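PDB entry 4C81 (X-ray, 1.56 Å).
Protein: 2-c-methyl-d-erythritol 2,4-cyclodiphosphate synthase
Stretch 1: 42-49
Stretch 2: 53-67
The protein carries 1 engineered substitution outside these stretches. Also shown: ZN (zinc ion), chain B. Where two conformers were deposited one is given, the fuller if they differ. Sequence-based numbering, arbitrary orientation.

Stretch 1, residues 42-49: KTLTLGGV
Stretch 2, residues 53-67: NVLVLSHSDGDIIYH

What fills the apolar centre of the contact? Two leucines of strand 43-46 make the closest apolar side-chain contacts. Leu44, chi1 t and chi2 p, meets two valines: its CD2 lies 3.9 Å from Val54 CG1 and its CD1 4.0 Å from Val56 CB, with Val54 in the t rotamer and Val56 in p. Leu46, also t and p, starts with its CA-to-CB bond directed away, yet its end comes back to the helix that begins at Ile64. Leu46 CD1 meets Ile64 CG1 at 3.4 Å, and Leu46 CG lies 3.7 Å from Ile65 CD1; Ile64 is p,t and Ile65 m,t.

How do the backbones run around this centre? Strand 43-46 and the strand through Val54 to Val56 cross almost at right angles, 91° between their N-to-C directions, with axes approaching to 4.2 Å. They share a single antiparallel, non-hydrogen-bonded bridge, Thr43 with Leu55, whose CA atoms are 4.5 Å apart and whose side chains diverge. Hydrogen bonds flank the pair: Val56 N donates to Lys42 O at 2.7 Å, and Leu44 N to Val54 O at 3.0 Å. Beyond Val56 the second stretch loops back, so that Leu46 CA comes 4.8 Å from Asp63 CA; there Asp63 CA makes a 3.1 Å CA-H...O contact with Thr45 O, which otherwise has no polar partner.

How does Asp63 join the turn to the helix? Leu46 to Val49 form a type I' turn, with Gly47 at phi/psi 57/36 and Gly48 at 79/2, positive phi values that favour glycine. The turn presents two amides to one carboxylate: Gly47 N donates to Asp63 OD1 at 2.9 Å and Gly48 N to Asp63 OD2 at 3.0 Å. Asp63 (chi1 t) is also the helix N-cap, its OD1 accepting from Tyr66 N at 3.0 Å. The Tyr66 ring, chi1 -80°, lies against the turn, with Gly47 CA 4.2 Å from the ring centroid over its face. An ideal CB on Gly48 would lie 2.4 Å from Tyr66 OH, a clash.

What holds the polar edge? Lys42, with chi angles t, t, m and p, reaches along the second stretch so that its NZ donates to Ser60 O at 3.0 Å, a charged ammonium group meeting a backbone carbonyl oxygen. Water 1 bridges the loop and strand, donating to Thr43 O at 2.5 Å and Asp61 O at 2.6 Å while accepting from Thr45 OG1 at 3.0 Å. Water 2 accepts from Thr43 OG1 at 3.0 Å and donates to Val54 O at 3.2 Å. Outside the contact, His67 ND1 binds the zinc ion ZN at 2.1 Å.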

# COMPACT_ATOMS: atom_id res chain seq x y z
N LYS A 42 -16.46 22.64 5.66
CA LYS A 42 -17.36 21.60 6.13
C LYS A 42 -16.68 20.74 7.20
O LYS A 42 -15.47 20.53 7.14
CB LYS A 42 -17.81 20.72 4.96
CG LYS A 42 -19.05 19.86 5.25
CD LYS A 42 -19.21 18.72 4.25
CE LYS A 42 -19.46 19.22 2.83
NZ LYS A 42 -18.19 19.54 2.11
N THR A 43 -17.47 20.25 8.16
CA THR A 43 -16.96 19.37 9.21
C THR A 43 -16.53 18.01 8.63
O THR A 43 -17.28 17.40 7.86
CB THR A 43 -18.01 19.16 10.33
OG1 THR A 43 -17.48 18.27 11.33
CG2 THR A 43 -19.30 18.57 9.78
N LEU A 44 -15.34 17.55 9.01
CA LEU A 44 -14.82 16.25 8.55
C LEU A 44 -15.66 15.08 9.05
O LEU A 44 -16.07 15.04 10.21
CB LEU A 44 -13.36 16.06 9.00
CG LEU A 44 -12.71 14.70 8.73
CD1 LEU A 44 -12.53 14.47 7.24
CD2 LEU A 44 -11.37 14.60 9.46
N THR A 45 -15.90 14.12 8.16
CA THR A 45 -16.48 12.83 8.51
C THR A 45 -15.44 11.76 8.18
O THR A 45 -14.84 11.79 7.11
CB THR A 45 -17.76 12.55 7.72
OG1 THR A 45 -18.68 13.63 7.89
CG2 THR A 45 -18.42 11.25 8.18
N LEU A 46 -15.25 10.83 9.10
CA LEU A 46 -14.22 9.80 8.96
C LEU A 46 -14.80 8.44 9.38
O LEU A 46 -15.13 8.22 10.55
CB LEU A 46 -13.00 10.17 9.81
CG LEU A 46 -11.65 9.52 9.51
CD1 LEU A 46 -11.22 9.79 8.07
CD2 LEU A 46 -10.60 10.04 10.48
N GLY A 47 -14.93 7.54 8.41
CA GLY A 47 -15.59 6.25 8.63
C GLY A 47 -17.01 6.42 9.14
O GLY A 47 -17.47 5.65 9.98
N GLY A 48 -17.69 7.45 8.64
CA GLY A 48 -19.05 7.78 9.09
C GLY A 48 -19.14 8.52 10.42
O GLY A 48 -20.25 8.81 10.87
N VAL A 49 -18.00 8.82 11.04
CA VAL A 49 -17.98 9.49 12.34
C VAL A 49 -17.61 10.96 12.16
O VAL A 49 -16.57 11.28 11.58
CB VAL A 49 -16.96 8.85 13.30
CG1 VAL A 49 -16.98 9.54 14.66
CG2 VAL A 49 -17.22 7.35 13.46
N ASN A 53 -13.74 18.85 15.61
CA ASN A 53 -12.62 19.80 15.71
C ASN A 53 -11.76 19.90 14.45
O ASN A 53 -10.69 20.53 14.47
CB ASN A 53 -11.75 19.48 16.94
CG ASN A 53 -10.85 18.25 16.74
OD1 ASN A 53 -9.68 18.28 17.11
ND2 ASN A 53 -11.40 17.19 16.17
N VAL A 54 -12.21 19.30 13.35
CA VAL A 54 -11.49 19.35 12.07
C VAL A 54 -12.44 19.67 10.92
O VAL A 54 -13.52 19.08 10.80
CB VAL A 54 -10.78 18.01 11.77
CG1 VAL A 54 -9.95 18.13 10.49
CG2 VAL A 54 -9.91 17.57 12.94
N LEU A 55 -12.04 20.62 10.08
CA LEU A 55 -12.77 20.94 8.86
C LEU A 55 -12.10 20.25 7.69
O LEU A 55 -10.88 20.06 7.70
CB LEU A 55 -12.78 22.45 8.62
CG LEU A 55 -13.52 23.31 9.65
CD1 LEU A 55 -13.40 24.78 9.27
CD2 LEU A 55 -14.98 22.90 9.76
N VAL A 56 -12.89 19.87 6.69
CA VAL A 56 -12.36 19.29 5.47
C VAL A 56 -12.69 20.23 4.31
O VAL A 56 -13.83 20.70 4.18
CB VAL A 56 -12.91 17.86 5.23
CG1 VAL A 56 -14.39 17.89 4.86
CG2 VAL A 56 -12.09 17.15 4.15
N LEU A 57 -11.69 20.54 3.49
CA LEU A 57 -11.85 21.45 2.36
C LEU A 57 -12.02 20.61 1.09
O LEU A 57 -11.05 20.31 0.40
CB LEU A 57 -10.65 22.39 2.24
CG LEU A 57 -10.28 23.19 3.50
CD1 LEU A 57 -9.05 24.05 3.25
CD2 LEU A 57 -11.45 24.05 3.97
N SER A 58 -13.27 20.23 0.83
CA SER A 58 -13.61 19.36 -0.30
C SER A 58 -15.03 19.62 -0.78
O SER A 58 -15.87 20.11 -0.02
CB SER A 58 -13.48 17.89 0.10
OG SER A 58 -12.27 17.64 0.79
N HIS A 59 -15.30 19.27 -2.04
CA HIS A 59 -16.66 19.32 -2.57
C HIS A 59 -17.48 18.17 -1.98
O HIS A 59 -18.70 18.29 -1.79
CB HIS A 59 -16.66 19.22 -4.10
CG HIS A 59 -16.08 20.42 -4.79
ND1 HIS A 59 -16.57 21.69 -4.59
CD2 HIS A 59 -15.06 20.53 -5.67
CE1 HIS A 59 -15.87 22.54 -5.33
NE2 HIS A 59 -14.95 21.86 -5.99
N SER A 60 -16.80 17.06 -1.68
CA SER A 60 -17.42 15.90 -1.03
C SER A 60 -17.33 16.04 0.49
O SER A 60 -16.84 17.05 1.01
CB SER A 60 -16.70 14.62 -1.48
OG SER A 60 -15.39 14.55 -0.94
N ASP A 61 -17.80 15.02 1.21
CA ASP A 61 -17.76 14.99 2.68
C ASP A 61 -16.35 14.75 3.26
O ASP A 61 -16.15 14.85 4.47
CB ASP A 61 -18.75 13.96 3.23
CG ASP A 61 -18.41 12.53 2.84
OD1 ASP A 61 -17.38 12.30 2.17
OD2 ASP A 61 -19.18 11.62 3.21
N GLY A 62 -15.40 14.40 2.39
CA GLY A 62 -14.00 14.26 2.79
C GLY A 62 -13.67 12.97 3.52
O GLY A 62 -12.60 12.85 4.11
N ASP A 63 -14.57 11.99 3.45
CA ASP A 63 -14.42 10.75 4.21
C ASP A 63 -13.44 9.80 3.53
O ASP A 63 -13.83 8.90 2.77
CB ASP A 63 -15.79 10.08 4.42
CG ASP A 63 -15.76 8.99 5.49
OD1 ASP A 63 -14.72 8.31 5.65
OD2 ASP A 63 -16.78 8.82 6.19
N ILE A 64 -12.15 9.99 3.81
CA ILE A 64 -11.09 9.19 3.19
C ILE A 64 -11.26 7.69 3.42
O ILE A 64 -10.86 6.89 2.57
CB ILE A 64 -9.66 9.64 3.64
CG1 ILE A 64 -9.53 9.65 5.16
CG2 ILE A 64 -9.31 11.01 3.04
CD1 ILE A 64 -8.12 9.91 5.67
N ILE A 65 -11.84 7.31 4.55
CA ILE A 65 -12.03 5.89 4.86
C ILE A 65 -13.08 5.26 3.95
O ILE A 65 -12.81 4.27 3.26
CB ILE A 65 -12.39 5.67 6.35
CG1 ILE A 65 -11.21 6.06 7.25
CG2 ILE A 65 -12.78 4.23 6.61
CD1 ILE A 65 -11.48 5.87 8.73
N TYR A 66 -14.27 5.85 3.92
CA TYR A 66 -15.33 5.33 3.05
C TYR A 66 -14.93 5.36 1.57
O TYR A 66 -15.20 4.39 0.85
CB TYR A 66 -16.65 6.10 3.24
CG TYR A 66 -17.49 5.69 4.45
CD1 TYR A 66 -17.16 4.59 5.25
CD2 TYR A 66 -18.65 6.40 4.76
CE1 TYR A 66 -17.95 4.22 6.33
CE2 TYR A 66 -19.45 6.03 5.84
CZ TYR A 66 -19.09 4.95 6.62
OH TYR A 66 -19.87 4.59 7.69
N HIS A 67 -14.30 6.44 1.14
CA HIS A 67 -13.90 6.58 -0.26
C HIS A 67 -12.83 5.55 -0.64
O HIS A 67 -12.94 4.90 -1.68
CB HIS A 67 -13.41 8.00 -0.58
CG HIS A 67 -14.42 9.07 -0.29
ND1 HIS A 67 -14.11 10.41 -0.33
CD2 HIS A 67 -15.73 8.99 0.05
CE1 HIS A 67 -15.19 11.11 -0.03
NE2 HIS A 67 -16.18 10.28 0.21
ZN ZN B . -12.35 11.21 -1.05
O HOH W 1 -18.03 15.84 6.02
O HOH W 2 -15.89 20.68 12.29
O HOH W 3 -12.44 10.86 -2.83